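Local structure of short chain dehydrogenase/reductase (Acinetobacter baumannii, 4IUY) at residues E45-R59 / I71-D85. The protein probably catalyses NAD(P)(H)-dependent oxidation or reduction of a substrate not yet identified, as a member of the short-chain dehydrogenase/reductase family. Residues are numbered along the deposited sequence; the frame is centred on the assembly and turned at random.
Sequences ELFAKEGANIVICAR and IKNEYGVQVYTFALD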
ATOM      1  N   GLU D  45     -23.279 -23.136  -1.208  1.00 40.81           N
ATOM      2  CA  GLU D  45     -23.254 -24.450  -0.607  1.00 41.86           C
ATOM      3  C   GLU D  45     -22.500 -24.439   0.712  1.00 41.18           C
ATOM      4  O   GLU D  45     -22.895 -25.116   1.658  1.00 46.98           O
ATOM      5  CB  GLU D  45     -22.667 -25.437  -1.591  1.00 42.07           C
ATOM      6  CG  GLU D  45     -22.898 -26.852  -1.232  1.00 71.75           C
ATOM      7  CD  GLU D  45     -23.106 -27.702  -2.439  1.00 71.68           C
ATOM      8  OE1 GLU D  45     -23.190 -27.150  -3.557  1.00 64.01           O
ATOM      9  OE2 GLU D  45     -23.107 -28.933  -2.273  1.00 85.00           O
ATOM     10  N   LEU D  46     -21.435 -23.648   0.773  1.00 44.17           N
ATOM     11  CA  LEU D  46     -20.664 -23.482   1.997  1.00 42.27           C
ATOM     12  C   LEU D  46     -21.533 -22.956   3.158  1.00 50.45           C
ATOM     13  O   LEU D  46     -21.541 -23.544   4.239  1.00 40.68           O
ATOM     14  CB  LEU D  46     -19.475 -22.536   1.760  1.00 44.98           C
ATOM     15  CG  LEU D  46     -18.787 -22.074   3.055  1.00 50.15           C
ATOM     16  CD1 LEU D  46     -18.105 -23.253   3.731  1.00 46.02           C
ATOM     17  CD2 LEU D  46     -17.797 -20.963   2.810  1.00 52.20           C
ATOM     18  N   PHE D  47     -22.257 -21.855   2.954  1.00 44.68           N
ATOM     19  CA  PHE D  47     -23.073 -21.311   4.046  1.00 43.93           C
ATOM     20  C   PHE D  47     -24.262 -22.236   4.402  1.00 48.23           C
ATOM     21  O   PHE D  47     -24.599 -22.391   5.573  1.00 41.82           O
ATOM     22  CB  PHE D  47     -23.509 -19.863   3.755  1.00 47.02           C
ATOM     23  CG  PHE D  47     -22.409 -18.842   4.012  1.00 45.57           C
ATOM     24  CD1 PHE D  47     -22.246 -18.282   5.270  1.00 38.89           C
ATOM     25  CD2 PHE D  47     -21.501 -18.504   3.018  1.00 39.50           C
ATOM     26  CE1 PHE D  47     -21.229 -17.376   5.524  1.00 38.24           C
ATOM     27  CE2 PHE D  47     -20.473 -17.596   3.263  1.00 40.93           C
ATOM     28  CZ  PHE D  47     -20.331 -17.034   4.522  1.00 38.87           C
ATOM     29  N   ALA D  48     -24.840 -22.896   3.405  1.00 41.65           N
ATOM     30  CA  ALA D  48     -25.923 -23.856   3.654  1.00 46.19           C
ATOM     31  C   ALA D  48     -25.419 -25.032   4.492  1.00 54.65           C
ATOM     32  O   ALA D  48     -26.062 -25.439   5.445  1.00 44.23           O
ATOM     33  CB  ALA D  48     -26.511 -24.364   2.334  1.00 43.25           C
ATOM     34  N   LYS D  49     -24.238 -25.540   4.152  1.00 43.03           N
ATOM     35  CA  LYS D  49     -23.628 -26.619   4.913  1.00 45.69           C
ATOM     36  C   LYS D  49     -23.399 -26.191   6.363  1.00 47.42           C
ATOM     37  O   LYS D  49     -23.529 -26.996   7.277  1.00 44.64           O
ATOM     38  CB  LYS D  49     -22.322 -27.019   4.241  1.00 55.90           C
ATOM     39  CG  LYS D  49     -21.808 -28.416   4.499  1.00 60.80           C
ATOM     40  CD  LYS D  49     -20.351 -28.448   4.100  1.00 73.25           C
ATOM     41  CE  LYS D  49     -20.158 -27.727   2.744  1.00 78.68           C
ATOM     42  NZ  LYS D  49     -18.735 -27.382   2.445  1.00 82.49           N
ATOM     43  N   GLU D  50     -23.106 -24.910   6.571  1.00 44.74           N
ATOM     44  CA  GLU D  50     -22.914 -24.383   7.922  1.00 49.35           C
ATOM     45  C   GLU D  50     -24.247 -23.986   8.598  1.00 56.83           C
ATOM     46  O   GLU D  50     -24.248 -23.288   9.613  1.00 43.86           O
ATOM     47  CB  GLU D  50     -21.930 -23.198   7.920  1.00 41.91           C
ATOM     48  CG  GLU D  50     -20.510 -23.598   7.532  1.00 46.72           C
ATOM     49  CD  GLU D  50     -19.972 -24.671   8.458  1.00 61.13           C
ATOM     50  OE1 GLU D  50     -20.105 -24.498   9.687  1.00 65.95           O
ATOM     51  OE2 GLU D  50     -19.477 -25.712   7.962  1.00 66.98           O
ATOM     52  N   GLY D  51     -25.372 -24.407   8.007  1.00 46.97           N
ATOM     53  CA  GLY D  51     -26.687 -24.214   8.610  1.00 46.64           C
ATOM     54  C   GLY D  51     -27.311 -22.843   8.393  1.00 47.99           C
ATOM     55  O   GLY D  51     -28.262 -22.487   9.062  1.00 51.84           O
ATOM     56  N   ALA D  52     -26.774 -22.067   7.460  1.00 49.60           N
ATOM     57  CA  ALA D  52     -27.303 -20.736   7.165  1.00 47.81           C
ATOM     58  C   ALA D  52     -28.324 -20.793   6.029  1.00 51.74           C
ATOM     59  O   ALA D  52     -28.215 -21.621   5.115  1.00 43.62           O
ATOM     60  CB  ALA D  52     -26.156 -19.761   6.798  1.00 42.14           C
ATOM     61  N   ASN D  53     -29.295 -19.889   6.083  1.00 48.03           N
ATOM     62  CA  ASN D  53     -30.267 -19.751   5.012  1.00 44.58           C
ATOM     63  C   ASN D  53     -29.716 -18.958   3.825  1.00 47.97           C
ATOM     64  O   ASN D  53     -28.903 -18.069   3.987  1.00 42.76           O
ATOM     65  CB  ASN D  53     -31.556 -19.116   5.549  1.00 45.74           C
ATOM     66  CG  ASN D  53     -32.150 -19.910   6.693  1.00 46.89           C
ATOM     67  OD1 ASN D  53     -32.551 -21.064   6.522  1.00 51.09           O
ATOM     68  ND2 ASN D  53     -32.201 -19.305   7.869  1.00 48.67           N
ATOM     69  N   ILE D  54     -30.202 -19.259   2.631  1.00 45.01           N
ATOM     70  CA  ILE D  54     -29.555 -18.807   1.408  1.00 50.61           C
ATOM     71  C   ILE D  54     -30.475 -17.955   0.529  1.00 53.80           C
ATOM     72  O   ILE D  54     -31.587 -18.362   0.209  1.00 51.37           O
ATOM     73  CB  ILE D  54     -29.077 -20.050   0.581  1.00 46.74           C
ATOM     74  CG1 ILE D  54     -28.055 -20.849   1.382  1.00 46.89           C
ATOM     75  CG2 ILE D  54     -28.470 -19.637  -0.729  1.00 43.13           C
ATOM     76  CD1 ILE D  54     -26.853 -20.005   1.791  1.00 41.40           C
ATOM     77  N   VAL D  55     -30.020 -16.760   0.169  1.00 42.95           N
ATOM     78  CA  VAL D  55     -30.681 -15.984  -0.885  1.00 45.74           C
ATOM     79  C   VAL D  55     -29.733 -15.814  -2.075  1.00 50.96           C
ATOM     80  O   VAL D  55     -28.677 -15.181  -1.970  1.00 46.41           O
ATOM     81  CB  VAL D  55     -31.136 -14.594  -0.412  1.00 43.75           C
ATOM     82  CG1 VAL D  55     -31.879 -13.884  -1.560  1.00 46.91           C
ATOM     83  CG2 VAL D  55     -32.032 -14.715   0.806  1.00 44.68           C
ATOM     84  N   ILE D  56     -30.080 -16.404  -3.203  1.00 55.04           N
ATOM     85  CA  ILE D  56     -29.182 -16.355  -4.346  1.00 47.64           C
ATOM     86  C   ILE D  56     -29.822 -15.630  -5.508  1.00 51.67           C
ATOM     87  O   ILE D  56     -31.032 -15.761  -5.763  1.00 53.74           O
ATOM     88  CB  ILE D  56     -28.757 -17.758  -4.787  1.00 48.88           C
ATOM     89  CG1 ILE D  56     -29.941 -18.719  -4.767  1.00 44.02           C
ATOM     90  CG2 ILE D  56     -27.666 -18.291  -3.860  1.00 45.42           C
ATOM     91  CD1 ILE D  56     -29.601 -20.078  -5.278  1.00 44.35           C
ATOM     92  N   CYS D  57     -29.034 -14.810  -6.190  1.00 49.66           N
ATOM     93  CA  CYS D  57     -29.541 -14.238  -7.428  1.00 55.84           C
ATOM     94  C   CYS D  57     -28.543 -14.204  -8.565  1.00 52.47           C
ATOM     95  O   CYS D  57     -27.334 -14.292  -8.353  1.00 55.55           O
ATOM     96  CB  CYS D  57     -30.224 -12.883  -7.197  1.00 63.27           C
ATOM     97  SG  CYS D  57     -29.506 -11.785  -6.034  1.00 63.19           S
ATOM     98  N   ALA D  58     -29.089 -14.166  -9.780  1.00 54.49           N
ATOM     99  CA  ALA D  58     -28.312 -14.107 -11.014  1.00 60.11           C
ATOM    100  C   ALA D  58     -29.250 -13.598 -12.114  1.00 61.35           C
ATOM    101  O   ALA D  58     -30.454 -13.469 -11.879  1.00 62.69           O
ATOM    102  CB  ALA D  58     -27.770 -15.491 -11.358  1.00 53.85           C
ATOM    103  N   ARG D  59     -28.719 -13.315 -13.307  1.00 65.66           N
ATOM    104  CA  ARG D  59     -29.557 -12.798 -14.397  1.00 73.45           C
ATOM    105  C   ARG D  59     -30.564 -13.840 -14.851  1.00 73.67           C
ATOM    106  O   ARG D  59     -31.749 -13.537 -15.028  1.00 76.17           O
ATOM    107  CB  ARG D  59     -28.715 -12.354 -15.594  1.00 86.80           C
ATOM    108  CG  ARG D  59     -29.440 -11.383 -16.538  1.00 97.50           C
ATOM    109  CD  ARG D  59     -28.686 -11.154 -17.851  1.00108.03           C
ATOM    110  NE  ARG D  59     -27.269 -11.505 -17.760  1.00118.08           N
ATOM    111  CZ  ARG D  59     -26.318 -10.706 -17.282  1.00121.40           C
ATOM    112  NH1 ARG D  59     -26.624  -9.492 -16.835  1.00121.61           N
ATOM    113  NH2 ARG D  59     -25.058 -11.128 -17.240  1.00119.10           N
ATOM    114  N   ILE D  71     -29.472 -27.971  -2.352  1.00 47.79           N
ATOM    115  CA  ILE D  71     -29.349 -27.318  -1.053  1.00 47.01           C
ATOM    116  C   ILE D  71     -30.552 -27.580  -0.133  1.00 48.28           C
ATOM    117  O   ILE D  71     -30.370 -27.889   1.048  1.00 48.00           O
ATOM    118  CB  ILE D  71     -29.121 -25.800  -1.219  1.00 47.93           C
ATOM    119  CG1 ILE D  71     -27.734 -25.553  -1.814  1.00 44.86           C
ATOM    120  CG2 ILE D  71     -29.330 -25.072   0.109  1.00 45.47           C
ATOM    121  CD1 ILE D  71     -27.273 -24.124  -1.747  1.00 43.68           C
ATOM    122  N   LYS D  72     -31.761 -27.461  -0.666  1.00 48.90           N
ATOM    123  CA  LYS D  72     -32.924 -27.781   0.134  1.00 53.84           C
ATOM    124  C   LYS D  72     -32.867 -29.245   0.585  1.00 52.86           C
ATOM    125  O   LYS D  72     -33.012 -29.536   1.764  1.00 57.27           O
ATOM    126  CB  LYS D  72     -34.218 -27.507  -0.658  1.00 51.08           C
ATOM    127  CG  LYS D  72     -34.478 -26.024  -0.866  1.00 50.48           C
ATOM    128  CD  LYS D  72     -35.501 -25.772  -1.935  1.00 61.79           C
ATOM    129  CE  LYS D  72     -36.896 -26.007  -1.406  1.00 73.38           C
ATOM    130  NZ  LYS D  72     -37.136 -25.057  -0.297  1.00 81.48           N
ATOM    131  N   ASN D  73     -32.567 -30.140  -0.348  1.00 51.45           N
ATOM    132  CA  ASN D  73     -32.541 -31.576  -0.089  1.00 52.56           C
ATOM    133  C   ASN D  73     -31.446 -32.027   0.866  1.00 54.39           C
ATOM    134  O   ASN D  73     -31.679 -32.850   1.743  1.00 52.92           O
ATOM    135  CB  ASN D  73     -32.425 -32.336  -1.412  1.00 53.33           C
ATOM    136  CG  ASN D  73     -32.496 -33.843  -1.237  1.00 54.74           C
ATOM    137  OD1 ASN D  73     -31.473 -34.496  -1.009  1.00 59.64           O
ATOM    138  ND2 ASN D  73     -33.711 -34.405  -1.330  1.00 56.26           N
ATOM    139  N   GLU D  74     -30.239 -31.509   0.657  1.00 54.47           N
ATOM    140  CA  GLU D  74     -29.067 -31.943   1.412  1.00 57.87           C
ATOM    141  C   GLU D  74     -28.855 -31.257   2.755  1.00 58.26           C
ATOM    142  O   GLU D  74     -28.389 -31.890   3.690  1.00 50.02           O
ATOM    143  CB  GLU D  74     -27.824 -31.819   0.544  1.00 54.50           C
ATOM    144  CG  GLU D  74     -27.739 -32.961  -0.463  1.00 59.20           C
ATOM    145  CD  GLU D  74     -26.429 -32.969  -1.220  1.00 66.89           C
ATOM    146  OE1 GLU D  74     -25.526 -32.177  -0.855  1.00 69.94           O
ATOM    147  OE2 GLU D  74     -26.327 -33.728  -2.211  1.00 64.30           O
ATOM    148  N   TYR D  75     -29.179 -29.970   2.851  1.00 57.26           N
ATOM    149  CA  TYR D  75     -28.880 -29.205   4.062  1.00 48.17           C
ATOM    150  C   TYR D  75     -30.102 -28.747   4.829  1.00 48.82           C
ATOM    151  O   TYR D  75     -29.983 -28.355   5.981  1.00 62.96           O
ATOM    152  CB  TYR D  75     -27.975 -28.016   3.761  1.00 47.56           C
ATOM    153  CG  TYR D  75     -26.765 -28.428   2.992  1.00 49.81           C
ATOM    154  CD1 TYR D  75     -25.822 -29.272   3.562  1.00 46.39           C
ATOM    155  CD2 TYR D  75     -26.548 -27.965   1.697  1.00 50.58           C
ATOM    156  CE1 TYR D  75     -24.694 -29.667   2.851  1.00 50.40           C
ATOM    157  CE2 TYR D  75     -25.435 -28.352   0.977  1.00 45.29           C
ATOM    158  CZ  TYR D  75     -24.504 -29.205   1.557  1.00 55.05           C
ATOM    159  OH  TYR D  75     -23.382 -29.582   0.837  1.00 54.53           O
ATOM    160  N   GLY D  76     -31.267 -28.797   4.184  1.00 49.59           N
ATOM    161  CA  GLY D  76     -32.530 -28.446   4.806  1.00 50.49           C
ATOM    162  C   GLY D  76     -32.673 -26.997   5.254  1.00 60.19           C
ATOM    163  O   GLY D  76     -33.451 -26.708   6.155  1.00 57.90           O
ATOM    164  N   VAL D  77     -31.933 -26.084   4.629  1.00 50.55           N
ATOM    165  CA  VAL D  77     -32.060 -24.653   4.916  1.00 50.00           C
ATOM    166  C   VAL D  77     -33.065 -23.948   3.979  1.00 54.32           C
ATOM    167  O   VAL D  77     -33.443 -24.484   2.944  1.00 48.73           O
ATOM    168  CB  VAL D  77     -30.673 -23.961   4.816  1.00 47.44           C
ATOM    169  CG1 VAL D  77     -29.696 -24.650   5.738  1.00 46.26           C
ATOM    170  CG2 VAL D  77     -30.157 -24.000   3.391  1.00 45.73           C
ATOM    171  N   GLN D  78     -33.483 -22.739   4.337  1.00 55.68           N
ATOM    172  CA  GLN D  78     -34.315 -21.916   3.460  1.00 48.64           C
ATOM    173  C   GLN D  78     -33.527 -21.428   2.239  1.00 51.43           C
ATOM    174  O   GLN D  78     -32.349 -21.030   2.365  1.00 46.27           O
ATOM    175  CB  GLN D  78     -34.859 -20.710   4.230  1.00 52.34           C
ATOM    176  CG  GLN D  78     -35.767 -21.101   5.379  1.00 56.66           C
ATOM    177  CD  GLN D  78     -36.904 -21.967   4.882  1.00 75.65           C
ATOM    178  OE1 GLN D  78     -36.952 -23.175   5.169  1.00 71.24           O
ATOM    179  NE2 GLN D  78     -37.820 -21.365   4.111  1.00 84.44           N
ATOM    180  N   VAL D  79     -34.139 -21.497   1.055  1.00 49.14           N
ATOM    181  CA  VAL D  79     -33.512 -20.935  -0.152  1.00 51.10           C
ATOM    182  C   VAL D  79     -34.498 -20.049  -0.914  1.00 49.41           C
ATOM    183  O   VAL D  79     -35.588 -20.467  -1.248  1.00 62.72           O
ATOM    184  CB  VAL D  79     -33.007 -22.019  -1.129  1.00 49.64           C
ATOM    185  CG1 VAL D  79     -32.270 -21.380  -2.275  1.00 46.42           C
ATOM    186  CG2 VAL D  79     -32.097 -22.984  -0.437  1.00 46.70           C
ATOM    187  N   TYR D  80     -34.096 -18.821  -1.196  1.00 51.44           N
ATOM    188  CA  TYR D  80     -34.895 -17.935  -2.022  1.00 52.98           C
ATOM    189  C   TYR D  80     -34.072 -17.630  -3.275  1.00 47.39           C
ATOM    190  O   TYR D  80     -32.883 -17.394  -3.187  1.00 46.09           O
ATOM    191  CB  TYR D  80     -35.217 -16.652  -1.272  1.00 48.25           C
ATOM    192  CG  TYR D  80     -36.088 -16.850  -0.053  1.00 57.71           C
ATOM    193  CD1 TYR D  80     -37.473 -16.717  -0.135  1.00 50.91           C
ATOM    194  CD2 TYR D  80     -35.525 -17.180   1.194  1.00 53.71           C
ATOM    195  CE1 TYR D  80     -38.287 -16.899   0.984  1.00 56.23           C
ATOM    196  CE2 TYR D  80     -36.336 -17.373   2.329  1.00 51.49           C
ATOM    197  CZ  TYR D  80     -37.720 -17.222   2.217  1.00 63.45           C
ATOM    198  OH  TYR D  80     -38.545 -17.400   3.329  1.00 65.23           O
ATOM    199  N   THR D  81     -34.679 -17.755  -4.447  1.00 51.93           N
ATOM    200  CA  THR D  81     -33.993 -17.394  -5.679  1.00 52.94           C
ATOM    201  C   THR D  81     -34.643 -16.158  -6.317  1.00 48.71           C
ATOM    202  O   THR D  81     -35.832 -15.939  -6.185  1.00 59.50           O
ATOM    203  CB  THR D  81     -33.954 -18.558  -6.663  1.00 51.22           C
ATOM    204  OG1 THR D  81     -35.287 -18.894  -7.065  1.00 59.72           O
ATOM    205  CG2 THR D  81     -33.289 -19.756  -6.018  1.00 50.19           C
ATOM    206  N   PHE D  82     -33.831 -15.327  -6.952  1.00 67.41           N
ATOM    207  CA  PHE D  82     -34.308 -14.145  -7.653  1.00 58.79           C
ATOM    208  C   PHE D  82     -33.559 -13.930  -8.964  1.00 62.10           C
ATOM    209  O   PHE D  82     -32.328 -13.873  -8.997  1.00 62.31           O
ATOM    210  CB  PHE D  82     -34.139 -12.900  -6.788  1.00 52.36           C
ATOM    211  CG  PHE D  82     -35.015 -12.874  -5.574  1.00 55.90           C
ATOM    212  CD1 PHE D  82     -36.367 -12.533  -5.687  1.00 52.51           C
ATOM    213  CD2 PHE D  82     -34.500 -13.177  -4.318  1.00 47.81           C
ATOM    214  CE1 PHE D  82     -37.196 -12.492  -4.559  1.00 51.25           C
ATOM    215  CE2 PHE D  82     -35.319 -13.134  -3.182  1.00 57.40           C
ATOM    216  CZ  PHE D  82     -36.675 -12.795  -3.307  1.00 50.27           C
ATOM    217  N   ALA D  83     -34.312 -13.778 -10.039  1.00 64.90           N
ATOM    218  CA  ALA D  83     -33.745 -13.388 -11.316  1.00 73.50           C
ATOM    219  C   ALA D  83     -33.716 -11.867 -11.392  1.00 75.48           C
ATOM    220  O   ALA D  83     -34.734 -11.218 -11.146  1.00 80.67           O
ATOM    221  CB  ALA D  83     -34.586 -13.945 -12.450  1.00 72.08           C
ATOM    222  N   LEU D  84     -32.542 -11.306 -11.682  1.00 63.42           N
ATOM    223  CA  LEU D  84     -32.405  -9.862 -11.868  1.00 67.90           C
ATOM    224  C   LEU D  84     -31.067  -9.480 -12.506  1.00 62.18           C
ATOM    225  O   LEU D  84     -30.139 -10.274 -12.520  1.00 63.65           O
ATOM    226  CB  LEU D  84     -32.590  -9.137 -10.523  1.00 74.55           C
ATOM    227  CG  LEU D  84     -31.785  -9.574  -9.285  1.00 70.22           C
ATOM    228  CD1 LEU D  84     -30.359  -9.062  -9.281  1.00 66.62           C
ATOM    229  CD2 LEU D  84     -32.514  -9.149  -8.020  1.00 75.92           C
ATOM    230  N   ASP D  85     -30.968  -8.256 -13.019  1.00 61.32           N
ATOM    231  CA  ASP D  85     -29.681  -7.705 -13.415  1.00 67.14           C
ATOM    232  C   ASP D  85     -29.097  -6.971 -12.209  1.00 66.42           C
ATOM    233  O   ASP D  85     -29.773  -6.134 -11.612  1.00 63.36           O
ATOM    234  CB  ASP D  85     -29.814  -6.746 -14.590  1.00 69.47           C
ATOM    235  CG  ASP D  85     -28.480  -6.101 -14.963  1.00 82.18           C
ATOM    236  OD1 ASP D  85     -27.432  -6.558 -14.457  1.00 89.07           O
ATOM    237  OD2 ASP D  85     -28.470  -5.121 -15.738  1.00 90.27           O
TER
HETATM  238  O   HOH W   1     -27.131 -27.454   7.419  1.00 65.31           O
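Two groups grip the carbonyl oxygen of A48: a water that donates to A48 O at 3.0 Å and, weakly, to Y75 O across the contact, and the backbone N-H of G51, with G51 N 2.8 Å from A48 O. The G51 bond, with A52 N to F47 O and the positive phi of G51, defines a Schellman motif ending helix 38-49. Beside this turn, the Y75 ring lies between two side chains. CB of K49 stands over one face, 4.2 Å from the ring centroid and 27° off its normal, a CH-pi contact; CB of E74 covers the opposite face. With CG anti to the carbonyl carbon (chi1 -51°), the ring reaches back along helix 38-49, and Y75 OH donates to the anti lone pair of E45 OE2 at 3.2 Å. CB of A48 touches I71 CG2, Y75 CD2 and V77 CG2.

Beyond these helix ends run strands 53-58 and 79-83, their axes 10° apart: the parallel pair of a beta-alpha-beta unit whose crossover helix is 65-75, at the outer side of the Rossmann sheet. N53 opens the pairing with its side chain, OD1 accepting Q78 N at 2.9 Å; Q78 N lies slightly out of the plane of that side-chain carbonyl. I54 and I56 each use both N-H and C=O toward the same neighbour: I54 N to Q78 O at 2.8 Å and Y80 N to I54 O, then I56 N to Y80 O and F82 N to I56 O. V55 CG1 meets the F82 ring at its edge, in plane, on the face covered by helix 89-101, where C57 and F82 both touch M95. On the other face, I56 CG1 packs alongside T81 CG2, 3.7 Å away. At the far end L84 N donates to A58 O at 3.0 Å.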